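Local coordinates for protein nitrite oxidoreductase subunit A (Kuenenia stuttgartiensis, PDB 7B04) that belongs to the molybdopterin oxidoreductase family and carries a molybdenum atom, two MD1 groups and one iron-sulfur cluster, at residues B[93-98]-B[108-113]; B[284-289]-B[820-825]; B[714-719]-B[798-803]; B[1073-1078]-B[1089-1094]. All coordinates share one frame; numbering follows the deposited sequence.

How the contacts relate
The four contacts form two neighbouring pairs. Contacts 1 and 3 have centres about 13 Å apart and touch where the F716 ring of contact 3 meets W110 and Y98 of contact 1 edge-to-face, so the loop beside the iron-sulfur cluster rests on the three-stranded sheet holding 716-720 and 798-800. Contacts 2 and 4, with centres about 10 Å apart, are joined by probable hydrogen bonds from Q287 NE2 to D1090 O and from K1076 N to G285 O. Across the pairs, centres lie about 24 to 35 Å apart. Contact 1 comes first along the chain, contact 3 falls between the two halves of contact 2, and contact 4 is last, so distant sequence regions meet in both clusters.

Contact 1: B[93-98]-B[108-113]; sequences YDHQNY and RNWNPR
The imidazole of H95 has W110 O over one face, offset toward the rim, and the D94 carboxylate (OD1) and, somewhat higher, Y98 OH over the opposite face, both also offset toward the rim. Both ring nitrogens are used across the contact. H95 ND1 donates to N111 OD1, which lies near the ring plane at 2.7 Å, while H95 NE2 receives R113 NE at 2.9 Å, the guanidinium turned 77° from the imidazole. Two bonds on separate nitrogens thus fix the rotation of the ring. Having ND1 as donor and NE2 as acceptor is consistent with a neutral H95 protonated on ND1. W110 CB packs on H95 CG at 3.4 Å, but its indole leads off, and its NE1 bonds to Y806 OH.

A second flat pair forms where the Q96 amide stacks on the R108 guanidinium, planes 18° apart, with NE2 over one face. The Q96 chain bends at chi2 (-88°), which places CD. Q96 NE2 also bonds Y93 O at 2.8 Å. Y93 lies alongside P112, Y93 CZ to P112 CB 3.7 Å, and its OH bonds S260 O of the subunit B chain. A cis peptide precedes P112, and R113 also pairs with E316. The whole is a compact loop joining strand 85-91 to helix 116-119, with the R113 side chain about 6 Å from the iron-sulfur cluster whose pocket includes C115.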
loop_
_atom_site.group_PDB
_atom_site.type_symbol
_atom_site.label_atom_id
_atom_site.label_comp_id
_atom_site.label_asym_id
_atom_site.label_seq_id
_atom_site.Cartn_x
_atom_site.Cartn_y
_atom_site.Cartn_z
ATOM N N TYR B 93 -3.927 19.337 -2.360
ATOM C CA TYR B 93 -3.167 20.177 -3.285
ATOM C C TYR B 93 -2.902 21.539 -2.641
ATOM O O TYR B 93 -3.317 22.593 -3.128
ATOM C CB TYR B 93 -3.890 20.312 -4.629
ATOM C CG TYR B 93 -3.738 19.100 -5.526
ATOM C CD1 TYR B 93 -2.703 19.019 -6.451
ATOM C CD2 TYR B 93 -4.627 18.034 -5.446
ATOM C CE1 TYR B 93 -2.559 17.913 -7.271
ATOM C CE2 TYR B 93 -4.490 16.924 -6.262
ATOM C CZ TYR B 93 -3.456 16.870 -7.172
ATOM O OH TYR B 93 -3.312 15.770 -7.986
ATOM N N ASP B 94 -2.207 21.483 -1.503
ATOM C CA ASP B 94 -2.053 22.626 -0.617
ATOM C C ASP B 94 -0.615 22.989 -0.271
ATOM O O ASP B 94 -0.406 23.949 0.479
ATOM C CB ASP B 94 -2.799 22.352 0.692
ATOM C CG ASP B 94 -2.373 21.039 1.326
ATOM O OD1 ASP B 94 -1.642 20.268 0.663
ATOM O OD2 ASP B 94 -2.766 20.772 2.479
ATOM N N HIS B 95 0.376 22.264 -0.788
ATOM C CA HIS B 95 1.744 22.456 -0.320
ATOM C C HIS B 95 2.297 23.823 -0.700
ATOM O O HIS B 95 3.132 24.370 0.030
ATOM C CB HIS B 95 2.632 21.337 -0.847
ATOM C CG HIS B 95 2.246 19.987 -0.329
ATOM N ND1 HIS B 95 1.357 19.165 -0.986
ATOM C CD2 HIS B 95 2.612 19.325 0.794
ATOM C CE1 HIS B 95 1.199 18.051 -0.296
ATOM N NE2 HIS B 95 1.947 18.123 0.790
ATOM N N GLN B 96 1.869 24.372 -1.840
ATOM C CA GLN B 96 2.236 25.739 -2.201
ATOM C C GLN B 96 1.957 26.720 -1.068
ATOM O O GLN B 96 2.690 27.703 -0.901
ATOM C CB GLN B 96 1.487 26.165 -3.464
ATOM C CG GLN B 96 -0.028 26.214 -3.326
ATOM C CD GLN B 96 -0.688 24.886 -3.640
ATOM O OE1 GLN B 96 -0.038 23.838 -3.650
ATOM N NE2 GLN B 96 -1.988 24.922 -3.900
ATOM N N ASN B 97 0.906 26.476 -0.289
ATOM C CA ASN B 97 0.464 27.407 0.737
ATOM C C ASN B 97 1.175 27.225 2.070
ATOM O O ASN B 97 1.019 28.074 2.954
ATOM C CB ASN B 97 -1.047 27.272 0.944
ATOM C CG ASN B 97 -1.836 27.593 -0.312
ATOM O OD1 ASN B 97 -1.508 28.530 -1.039
ATOM N ND2 ASN B 97 -2.882 26.815 -0.572
ATOM N N TYR B 98 1.956 26.160 2.243
ATOM C CA TYR B 98 2.629 25.953 3.519
ATOM C C TYR B 98 3.746 26.980 3.702
ATOM O O TYR B 98 4.507 27.257 2.771
ATOM C CB TYR B 98 3.207 24.537 3.603
ATOM C CG TYR B 98 2.191 23.412 3.602
ATOM C CD1 TYR B 98 0.824 23.671 3.626
ATOM C CD2 TYR B 98 2.604 22.088 3.585
ATOM C CE1 TYR B 98 -0.098 22.638 3.622
ATOM C CE2 TYR B 98 1.694 21.051 3.584
ATOM C CZ TYR B 98 0.345 21.330 3.604
ATOM O OH TYR B 98 -0.559 20.294 3.604
ATOM N N ARG B 108 4.895 23.911 -4.899
ATOM C CA ARG B 108 3.904 22.977 -5.419
ATOM C C ARG B 108 4.516 21.637 -5.794
ATOM O O ARG B 108 3.769 20.701 -6.102
ATOM C CB ARG B 108 3.195 23.543 -6.656
ATOM C CG ARG B 108 2.438 24.834 -6.448
ATOM C CD ARG B 108 1.632 25.207 -7.687
ATOM N NE ARG B 108 0.303 24.603 -7.707
ATOM C CZ ARG B 108 -0.817 25.259 -7.421
ATOM N NH1 ARG B 108 -0.767 26.542 -7.089
ATOM N NH2 ARG B 108 -1.986 24.635 -7.465
ATOM N N ASN B 109 5.845 21.512 -5.750
ATOM C CA ASN B 109 6.499 20.265 -6.121
ATOM C C ASN B 109 6.299 19.174 -5.081
ATOM O O ASN B 109 6.681 18.025 -5.328
ATOM C CB ASN B 109 7.994 20.491 -6.335
ATOM C CG ASN B 109 8.295 21.368 -7.536
ATOM O OD1 ASN B 109 7.515 21.431 -8.487
ATOM N ND2 ASN B 109 9.431 22.050 -7.498
ATOM N N TRP B 110 5.643 19.497 -3.981
ATOM C CA TRP B 110 5.431 18.526 -2.883
ATOM C C TRP B 110 4.136 17.751 -3.118
ATOM O O TRP B 110 3.934 16.754 -2.482
ATOM C CB TRP B 110 5.359 19.301 -1.566
ATOM C CG TRP B 110 6.641 19.523 -0.827
ATOM C CD1 TRP B 110 7.416 20.632 -0.869
ATOM C CD2 TRP B 110 7.263 18.658 0.136
ATOM N NE1 TRP B 110 8.486 20.508 -0.035
ATOM C CE2 TRP B 110 8.420 19.304 0.591
ATOM C CE3 TRP B 110 6.967 17.396 0.647
ATOM C CZ2 TRP B 110 9.277 18.736 1.517
ATOM C CZ3 TRP B 110 7.826 16.823 1.546
ATOM C CH2 TRP B 110 8.961 17.489 1.978
ATOM N N ASN B 111 3.333 18.204 -4.070
ATOM C CA ASN B 111 1.988 17.680 -4.410
ATOM C C ASN B 111 2.091 16.329 -5.113
ATOM O O ASN B 111 3.136 16.052 -5.657
ATOM C CB ASN B 111 1.265 18.663 -5.329
ATOM C CG ASN B 111 0.704 19.876 -4.634
ATOM O OD1 ASN B 111 0.835 20.030 -3.446
ATOM N ND2 ASN B 111 0.076 20.756 -5.366
ATOM N N PRO B 112 1.010 15.533 -5.250
ATOM C CA PRO B 112 -0.133 15.472 -4.336
ATOM C C PRO B 112 0.159 14.805 -2.988
ATOM O O PRO B 112 -0.380 15.178 -2.021
ATOM C CB PRO B 112 -1.174 14.747 -5.172
ATOM C CG PRO B 112 -0.377 13.805 -5.973
ATOM C CD PRO B 112 0.875 14.559 -6.299
ATOM N N ARG B 113 0.973 13.767 -3.027
ATOM C CA ARG B 113 1.484 13.083 -1.824
ATOM C C ARG B 113 0.417 12.428 -0.937
ATOM O O ARG B 113 0.072 12.985 0.068
ATOM C CB ARG B 113 2.499 14.029 -1.185
ATOM C CG ARG B 113 2.616 13.982 0.319
ATOM C CD ARG B 113 3.496 15.139 0.604
ATOM N NE ARG B 113 2.967 15.619 1.830
ATOM C CZ ARG B 113 3.366 15.163 2.973
ATOM N NH1 ARG B 113 2.857 15.636 4.089
ATOM N NH2 ARG B 113 4.307 14.252 2.988
#

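Contact 2: B[284-289]-B[820-825]; sequences HGLQTS and PFYTPT
The backbones of H284-G285 and Y822-T823 run close together, G285 CA and Y822 CA being 4.4 Å apart, with a weak bond from Y822 N to H284 O (3.1 Å) and, from G285 at a glycine-favouring positive phi (78°), an almost straight CA-H...O contact to Y822 O (168° at the hydrogen).

Around this backbone core, T823 covers H284 with a methyl: T823 CG2, anti to the carbonyl carbon, lies 3.4 Å from H284 C. The hydroxyl on the other branch bonds R827 O instead. Y822 CB rests near G285 O, and H284 O lies near the plane of the Y822 ring, at its edge. L286 and Y822 lie side by side, pointing the same way, with L286 CD1 to Y822 CE2 at 3.8 Å. S409 of the subunit B chain packs on both.

The loop after helix 280-283 thus meets the loop between helices 812-816 and 835-840 through one weak N-H bond, one CA-H...O contact and small apolar touches, without a charge pair between them, consistent with a buried junction that relies on close backbone fit more than on strong polar bonds.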
loop_
_atom_site.group_PDB
_atom_site.type_symbol
_atom_site.label_atom_id
_atom_site.label_comp_id
_atom_site.label_asym_id
_atom_site.label_seq_id
_atom_site.Cartn_x
_atom_site.Cartn_y
_atom_site.Cartn_z
ATOM N N HIS B 284 28.124 9.653 14.882
ATOM C CA HIS B 284 27.958 11.090 15.054
ATOM C C HIS B 284 27.253 11.487 16.344
ATOM O O HIS B 284 27.204 12.683 16.648
ATOM C CB HIS B 284 27.200 11.695 13.865
ATOM C CG HIS B 284 25.888 11.034 13.585
ATOM N ND1 HIS B 284 24.728 11.373 14.248
ATOM C CD2 HIS B 284 25.549 10.060 12.708
ATOM C CE1 HIS B 284 23.732 10.634 13.793
ATOM N NE2 HIS B 284 24.203 9.831 12.857
ATOM N N GLY B 285 26.710 10.540 17.105
ATOM C CA GLY B 285 26.149 10.854 18.405
ATOM C C GLY B 285 24.780 11.489 18.395
ATOM O O GLY B 285 24.398 12.120 19.386
ATOM N N LEU B 286 24.024 11.339 17.314
ATOM C CA LEU B 286 22.666 11.851 17.220
ATOM C C LEU B 286 21.708 10.685 17.029
ATOM O O LEU B 286 22.086 9.636 16.496
ATOM C CB LEU B 286 22.525 12.852 16.067
ATOM C CG LEU B 286 21.423 13.908 16.138
ATOM C CD1 LEU B 286 21.884 15.128 15.383
ATOM C CD2 LEU B 286 20.112 13.401 15.557
ATOM N N GLN B 287 20.468 10.876 17.487
ATOM C CA GLN B 287 19.468 9.814 17.429
ATOM C C GLN B 287 19.354 9.225 16.026
ATOM O O GLN B 287 19.442 8.006 15.842
ATOM C CB GLN B 287 18.115 10.353 17.898
ATOM C CG GLN B 287 17.053 9.289 18.104
ATOM C CD GLN B 287 15.689 9.877 18.406
ATOM O OE1 GLN B 287 15.469 11.079 18.250
ATOM N NE2 GLN B 287 14.763 9.031 18.844
ATOM N N THR B 288 19.165 10.079 15.021
ATOM C CA THR B 288 18.969 9.606 13.656
ATOM C C THR B 288 19.374 10.704 12.684
ATOM O O THR B 288 18.991 11.863 12.862
ATOM C CB THR B 288 17.515 9.184 13.412
ATOM O OG1 THR B 288 17.295 7.882 13.969
ATOM C CG2 THR B 288 17.212 9.138 11.920
ATOM N N SER B 289 20.147 10.336 11.665
ATOM C CA SER B 289 20.458 11.234 10.559
ATOM C C SER B 289 19.470 10.973 9.426
ATOM O O SER B 289 19.553 9.946 8.746
ATOM C CB SER B 289 21.897 11.029 10.093
ATOM O OG SER B 289 22.186 11.815 8.949
ATOM N N PRO B 820 31.156 21.287 16.346
ATOM C CA PRO B 820 31.453 19.879 16.625
ATOM C C PRO B 820 30.220 18.991 16.556
ATOM O O PRO B 820 29.088 19.427 16.773
ATOM C CB PRO B 820 32.013 19.917 18.052
ATOM C CG PRO B 820 31.337 21.089 18.672
ATOM C CD PRO B 820 31.183 22.109 17.570
ATOM N N PHE B 821 30.463 17.719 16.246
ATOM C CA PHE B 821 29.426 16.701 16.274
ATOM C C PHE B 821 29.155 16.282 17.718
ATOM O O PHE B 821 29.743 16.808 18.666
ATOM C CB PHE B 821 29.832 15.499 15.422
ATOM C CG PHE B 821 29.977 15.809 13.958
ATOM C CD1 PHE B 821 28.870 15.827 13.126
ATOM C CD2 PHE B 821 31.222 16.076 13.412
ATOM C CE1 PHE B 821 29.002 16.109 11.778
ATOM C CE2 PHE B 821 31.360 16.360 12.066
ATOM C CZ PHE B 821 30.249 16.377 11.248
ATOM N N TYR B 822 28.251 15.319 17.896
ATOM C CA TYR B 822 27.829 14.886 19.229
ATOM C C TYR B 822 28.497 13.579 19.640
ATOM O O TYR B 822 27.880 12.717 20.271
ATOM C CB TYR B 822 26.309 14.756 19.282
ATOM C CG TYR B 822 25.576 16.014 18.870
ATOM C CD1 TYR B 822 25.423 17.075 19.754
ATOM C CD2 TYR B 822 25.043 16.144 17.594
ATOM C CE1 TYR B 822 24.757 18.227 19.381
ATOM C CE2 TYR B 822 24.374 17.294 17.210
ATOM C CZ TYR B 822 24.235 18.331 18.107
ATOM O OH TYR B 822 23.571 19.477 17.732
ATOM N N THR B 823 29.764 13.420 19.292
ATOM C CA THR B 823 30.605 12.293 19.664
ATOM C C THR B 823 31.525 12.673 20.811
ATOM O O THR B 823 31.603 13.840 21.206
ATOM C CB THR B 823 31.427 11.835 18.458
ATOM O OG1 THR B 823 32.140 12.953 17.912
ATOM C CG2 THR B 823 30.524 11.254 17.403
ATOM N N PRO B 824 32.223 11.701 21.406
ATOM C CA PRO B 824 33.302 12.064 22.338
ATOM C C PRO B 824 34.372 12.947 21.714
ATOM O O PRO B 824 34.936 13.801 22.408
ATOM C CB PRO B 824 33.868 10.701 22.759
ATOM C CG PRO B 824 32.707 9.783 22.652
ATOM C CD PRO B 824 31.913 10.259 21.465
ATOM N N THR B 825 34.661 12.781 20.424
ATOM C CA THR B 825 35.663 13.601 19.751
ATOM C C THR B 825 35.087 14.831 19.062
ATOM O O THR B 825 35.860 15.673 18.595
ATOM C CB THR B 825 36.427 12.773 18.708
ATOM O OG1 THR B 825 35.530 12.353 17.672
ATOM C CG2 THR B 825 37.073 11.553 19.352
#

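Contact 3: B[714-719]-B[798-803]; sequences NPFIQI and VAMLLF
An antiparallel strand pair, 716-719 with 798-800, forms part of a three-stranded sheet, the short axes 151° apart in direction. I717 and A799 make the hydrogen-bonded pair: I717 N reaches A799 O at 2.7 Å and A799 N returns to I717 O at 3.2 Å. Past the strand end, L801 N continues the ladder to P715 O, also at 3.2 Å, meeting it nearly head-on to the carbonyl (178°). On each side of I717-A799 stands a non-hydrogen-bonded pair, F716 with M800 and Q718 with V798, where CA-H groups face carbonyls, as V798 CA does I717 O.

F716, Q718, V798 and M800 share one face of the sheet. There F716 and M800 lie side by side, pointing the same way, with M800 CG 4.1 Å from F716 CD1. The sulfur lies at the edge of the ring, M800 SD to the F716 ring centroid 5.4 Å, in a Met-aromatic contact. One face of that ring carries N714 CB and P715 CD, both offset toward the rim. V798 CG1 fills in beside F716 CB at 4.2 Å.

The other face carries I717 and A799. I717 is extended at chi2 (169°), CD1 anti to CA, and I717 CD1 meets L801 CB at 3.6 Å, the two side chains crossing obliquely.

Strand 716-720 is central, with 707-709 on one side and 798-800 on the other; I708 meets I717 and I719, while I788 of helix 785-788 covers I719 and A799.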
loop_
_atom_site.group_PDB
_atom_site.type_symbol
_atom_site.label_atom_id
_atom_site.label_comp_id
_atom_site.label_asym_id
_atom_site.label_seq_id
_atom_site.Cartn_x
_atom_site.Cartn_y
_atom_site.Cartn_z
ATOM N N ASN B 714 9.374 15.391 6.568
ATOM C CA ASN B 714 8.830 16.653 6.011
ATOM C C ASN B 714 8.873 17.734 7.088
ATOM O O ASN B 714 8.741 17.418 8.257
ATOM C CB ASN B 714 7.455 16.453 5.383
ATOM C CG ASN B 714 6.418 16.104 6.410
ATOM O OD1 ASN B 714 6.451 16.622 7.495
ATOM N ND2 ASN B 714 5.500 15.228 6.085
ATOM N N PRO B 715 9.011 19.014 6.721
ATOM C CA PRO B 715 9.108 20.071 7.700
ATOM C C PRO B 715 7.770 20.595 8.208
ATOM O O PRO B 715 7.772 21.489 8.949
ATOM C CB PRO B 715 9.752 21.172 6.868
ATOM C CG PRO B 715 9.215 20.952 5.496
ATOM C CD PRO B 715 9.173 19.455 5.353
ATOM N N PHE B 716 6.676 20.026 7.738
ATOM C CA PHE B 716 5.319 20.510 8.066
ATOM C C PHE B 716 4.806 20.097 9.428
ATOM O O PHE B 716 5.106 19.045 9.931
ATOM C CB PHE B 716 4.311 19.966 7.068
ATOM C CG PHE B 716 4.832 19.974 5.667
ATOM C CD1 PHE B 716 5.667 20.976 5.251
ATOM C CD2 PHE B 716 4.508 18.966 4.791
ATOM C CE1 PHE B 716 6.162 20.983 3.967
ATOM C CE2 PHE B 716 5.002 18.969 3.508
ATOM C CZ PHE B 716 5.819 19.985 3.101
ATOM N N ILE B 717 3.939 20.963 9.915
ATOM C CA ILE B 717 3.161 20.834 11.140
ATOM C C ILE B 717 1.697 20.731 10.743
ATOM O O ILE B 717 1.214 21.525 9.928
ATOM C CB ILE B 717 3.381 22.026 12.086
ATOM C CG1 ILE B 717 4.833 22.087 12.555
ATOM C CG2 ILE B 717 2.434 21.946 13.273
ATOM C CD1 ILE B 717 5.158 23.374 13.274
ATOM N N GLN B 718 0.990 19.756 11.308
ATOM C CA GLN B 718 -0.433 19.573 11.050
ATOM C C GLN B 718 -1.155 19.516 12.389
ATOM O O GLN B 718 -0.831 18.673 13.234
ATOM C CB GLN B 718 -0.702 18.305 10.224
ATOM C CG GLN B 718 0.344 17.998 9.150
ATOM C CD GLN B 718 -0.069 18.423 7.749
ATOM O OE1 GLN B 718 -1.131 19.015 7.548
ATOM N NE2 GLN B 718 0.770 18.104 6.769
ATOM N N ILE B 719 -2.137 20.400 12.571
ATOM C CA ILE B 719 -3.020 20.404 13.736
ATOM C C ILE B 719 -4.443 20.232 13.224
ATOM O O ILE B 719 -4.858 20.931 12.289
ATOM C CB ILE B 719 -2.911 21.696 14.568
ATOM C CG1 ILE B 719 -1.451 22.039 14.876
ATOM C CG2 ILE B 719 -3.668 21.535 15.874
ATOM C CD1 ILE B 719 -1.286 23.151 15.910
ATOM N N VAL B 798 -1.908 24.008 8.831
ATOM C CA VAL B 798 -0.505 23.694 8.597
ATOM C C VAL B 798 0.393 24.900 8.837
ATOM O O VAL B 798 0.025 26.049 8.575
ATOM C CB VAL B 798 -0.292 23.160 7.159
ATOM C CG1 VAL B 798 1.135 22.656 6.964
ATOM C CG2 VAL B 798 -1.296 22.068 6.832
ATOM N N ALA B 799 1.584 24.613 9.357
ATOM C CA ALA B 799 2.698 25.545 9.438
ATOM C C ALA B 799 3.967 24.727 9.242
ATOM O O ALA B 799 3.915 23.502 9.093
ATOM C CB ALA B 799 2.707 26.308 10.765
ATOM N N MET B 800 5.115 25.397 9.237
ATOM C CA MET B 800 6.393 24.715 9.102
ATOM C C MET B 800 7.250 24.979 10.329
ATOM O O MET B 800 7.505 26.136 10.678
ATOM C CB MET B 800 7.130 25.163 7.835
ATOM C CG MET B 800 6.442 24.768 6.533
ATOM S SD MET B 800 7.544 24.823 5.104
ATOM C CE MET B 800 7.849 26.581 4.978
ATOM N N LEU B 801 7.695 23.906 10.975
ATOM C CA LEU B 801 8.583 24.034 12.121
ATOM C C LEU B 801 9.937 24.601 11.685
ATOM O O LEU B 801 10.347 24.483 10.522
ATOM C CB LEU B 801 8.710 22.687 12.846
ATOM C CG LEU B 801 8.864 21.444 11.971
ATOM C CD1 LEU B 801 10.203 21.494 11.362
ATOM C CD2 LEU B 801 8.715 20.142 12.743
ATOM N N LEU B 802 10.620 25.244 12.631
ATOM C CA LEU B 802 11.812 26.043 12.355
ATOM C C LEU B 802 13.099 25.262 12.637
ATOM O O LEU B 802 13.519 25.149 13.795
ATOM C CB LEU B 802 11.760 27.334 13.172
ATOM C CG LEU B 802 10.392 28.025 13.072
ATOM C CD1 LEU B 802 10.294 29.209 14.020
ATOM C CD2 LEU B 802 10.084 28.442 11.635
ATOM N N PHE B 803 13.664 24.649 11.592
ATOM C CA PHE B 803 15.055 24.196 11.538
ATOM C C PHE B 803 15.901 25.338 10.971
ATOM O O PHE B 803 15.385 26.417 10.647
ATOM C CB PHE B 803 15.216 22.942 10.677
ATOM C CG PHE B 803 14.412 21.772 11.142
ATOM C CD1 PHE B 803 14.549 21.259 12.419
ATOM C CD2 PHE B 803 13.541 21.157 10.266
ATOM C CE1 PHE B 803 13.797 20.176 12.818
ATOM C CE2 PHE B 803 12.808 20.067 10.647
ATOM C CZ PHE B 803 12.920 19.582 11.928
#

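Contact 4: B[1073-1078]-B[1089-1094]; sequences LFHKAK and ADNHCI
L1073 and H1092 make the tight end of the contact. L1073 CD2 sits over the centre of one face of the H1092 imidazole, 3.4 Å from the ring centroid and 10° off the normal, a CH-pi contact. A chi1 of -174° sets L1073 CG anti to the backbone N, and of its two methyls it is CD2 that lies over the ring. H1092 NE2 is itself bonded to L1070 N. Beside it the H1075 ring meets the H1092 ring obliquely, centroids 5.3 Å apart, and H1075 NE2 lies 3.4 Å from H1092 CB. H1075 and N1091 reach toward each other tip to tip, with ring and amide planes almost perpendicular; N1091 ND2 lies at the ring edge, in its plane, and gives a weak bond to K1076 O at 2.6 Å.

The turn behind this packing is an inverse gamma turn centred on F1074, across which a weak bond runs from H1075 N to L1073 O; the same carbonyl also accepts H1075 ND1, a bond that restrains the imidazole. Strand 1075-1076, from which H1075 projects, pairs antiparallel with strand 1083-1084, and the loop that follows strand 1083-1084 folds back onto the first strand of the pair.

K1078, which is partly exposed, makes the looser end: apart from the bond of K1078 NZ to A1089 O at 2.7 Å, with E1088 a long, weak ionic partner, its chain touches D1090 lightly, K1078 CE to D1090 CB 4.1 Å. The D1090 carboxylate turns elsewhere: OD1 accepts from N269 N and Y270 N, and the side chain lies about 11 Å from the molybdenum atom.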
loop_
_atom_site.group_PDB
_atom_site.type_symbol
_atom_site.label_atom_id
_atom_site.label_comp_id
_atom_site.label_asym_id
_atom_site.label_seq_id
_atom_site.Cartn_x
_atom_site.Cartn_y
_atom_site.Cartn_z
ATOM N N LEU B 1073 28.375 5.402 26.608
ATOM C CA LEU B 1073 28.251 5.926 25.243
ATOM C C LEU B 1073 27.855 7.400 25.287
ATOM O O LEU B 1073 26.675 7.744 25.368
ATOM C CB LEU B 1073 27.263 5.112 24.417
ATOM C CG LEU B 1073 27.263 5.588 22.960
ATOM C CD1 LEU B 1073 28.652 5.445 22.348
ATOM C CD2 LEU B 1073 26.227 4.856 22.126
ATOM N N PHE B 1074 28.859 8.276 25.254
ATOM C CA PHE B 1074 28.640 9.720 25.237
ATOM C C PHE B 1074 27.943 10.190 23.961
ATOM O O PHE B 1074 28.610 10.538 22.981
ATOM C CB PHE B 1074 29.980 10.444 25.385
ATOM C CG PHE B 1074 29.873 11.941 25.337
ATOM C CD1 PHE B 1074 29.331 12.644 26.398
ATOM C CD2 PHE B 1074 30.326 12.647 24.233
ATOM C CE1 PHE B 1074 29.235 14.022 26.356
ATOM C CE2 PHE B 1074 30.230 14.022 24.184
ATOM C CZ PHE B 1074 29.686 14.711 25.246
ATOM N N HIS B 1075 26.615 10.157 23.937
ATOM C CA HIS B 1075 25.823 10.694 22.831
ATOM C C HIS B 1075 24.886 11.796 23.331
ATOM O O HIS B 1075 24.830 12.108 24.524
ATOM C CB HIS B 1075 25.052 9.588 22.106
ATOM C CG HIS B 1075 24.160 8.791 22.999
ATOM N ND1 HIS B 1075 24.643 7.850 23.882
ATOM C CD2 HIS B 1075 22.814 8.785 23.139
ATOM C CE1 HIS B 1075 23.633 7.302 24.530
ATOM N NE2 HIS B 1075 22.511 7.852 24.100
ATOM N N LYS B 1076 24.147 12.387 22.391
ATOM C CA LYS B 1076 23.246 13.502 22.663
ATOM C C LYS B 1076 21.839 13.028 23.009
ATOM O O LYS B 1076 21.307 12.105 22.384
ATOM C CB LYS B 1076 23.173 14.434 21.451
ATOM C CG LYS B 1076 22.134 15.542 21.578
ATOM C CD LYS B 1076 21.892 16.250 20.253
ATOM C CE LYS B 1076 20.897 17.392 20.407
ATOM N NZ LYS B 1076 19.542 16.920 20.809
ATOM N N ALA B 1077 21.244 13.666 24.015
ATOM C CA ALA B 1077 19.864 13.378 24.380
ATOM C C ALA B 1077 18.921 13.814 23.265
ATOM O O ALA B 1077 19.121 14.856 22.633
ATOM C CB ALA B 1077 19.500 14.077 25.690
ATOM N N LYS B 1078 17.881 13.012 23.028
ATOM C CA LYS B 1078 17.022 13.241 21.869
ATOM C C LYS B 1078 16.152 14.487 22.020
ATOM O O LYS B 1078 15.827 15.132 21.017
ATOM C CB LYS B 1078 16.164 12.004 21.588
ATOM C CG LYS B 1078 15.111 11.665 22.631
ATOM C CD LYS B 1078 14.341 10.416 22.212
ATOM C CE LYS B 1078 13.169 10.126 23.137
ATOM N NZ LYS B 1078 13.610 9.692 24.489
ATOM N N ALA B 1089 15.800 6.024 26.104
ATOM C CA ALA B 1089 14.775 5.325 25.334
ATOM C C ALA B 1089 14.643 6.002 23.977
ATOM O O ALA B 1089 14.629 7.234 23.878
ATOM C CB ALA B 1089 13.442 5.283 26.076
ATOM N N ASP B 1090 14.612 5.189 22.923
ATOM C CA ASP B 1090 14.609 5.618 21.529
ATOM C C ASP B 1090 15.932 6.264 21.133
ATOM O O ASP B 1090 16.003 6.907 20.079
ATOM C CB ASP B 1090 13.434 6.546 21.210
ATOM C CG ASP B 1090 12.088 5.959 21.662
ATOM O OD1 ASP B 1090 11.972 4.717 21.747
ATOM O OD2 ASP B 1090 11.132 6.730 21.896
ATOM N N ASN B 1091 16.980 6.136 21.959
ATOM C CA ASN B 1091 18.306 6.673 21.653
ATOM C C ASN B 1091 19.330 5.842 22.411
ATOM O O ASN B 1091 19.607 6.134 23.576
ATOM C CB ASN B 1091 18.401 8.126 22.062
ATOM C CG ASN B 1091 19.571 8.833 21.433
ATOM O OD1 ASN B 1091 20.046 8.452 20.365
ATOM N ND2 ASN B 1091 20.037 9.885 22.090
ATOM N N HIS B 1092 19.986 4.916 21.716
ATOM C CA HIS B 1092 20.923 3.952 22.289
ATOM C C HIS B 1092 20.255 3.040 23.323
ATOM O O HIS B 1092 20.526 3.090 24.534
ATOM C CB HIS B 1092 22.114 4.632 22.933
ATOM C CG HIS B 1092 23.184 3.664 23.324
ATOM N ND1 HIS B 1092 23.665 2.715 22.445
ATOM C CD2 HIS B 1092 23.778 3.415 24.515
ATOM C CE1 HIS B 1092 24.564 1.971 23.060
ATOM N NE2 HIS B 1092 24.648 2.374 24.315
ATOM N N CYS B 1093 19.349 2.207 22.832
ATOM C CA CYS B 1093 18.879 1.043 23.564
ATOM C C CYS B 1093 18.654 -0.063 22.538
ATOM O O CYS B 1093 19.053 0.058 21.369
ATOM C CB CYS B 1093 17.659 1.391 24.437
ATOM S SG CYS B 1093 16.232 2.055 23.603
ATOM N N ILE B 1094 18.077 -1.178 22.997
ATOM C CA ILE B 1094 17.960 -2.369 22.156
ATOM C C ILE B 1094 17.161 -2.054 20.904
ATOM O O ILE B 1094 16.053 -1.504 20.969
ATOM C CB ILE B 1094 17.299 -3.535 22.907
ATOM C CG1 ILE B 1094 18.241 -4.166 23.924
ATOM C CG2 ILE B 1094 16.910 -4.612 21.935
ATOM C CD1 ILE B 1094 17.725 -5.531 24.456
#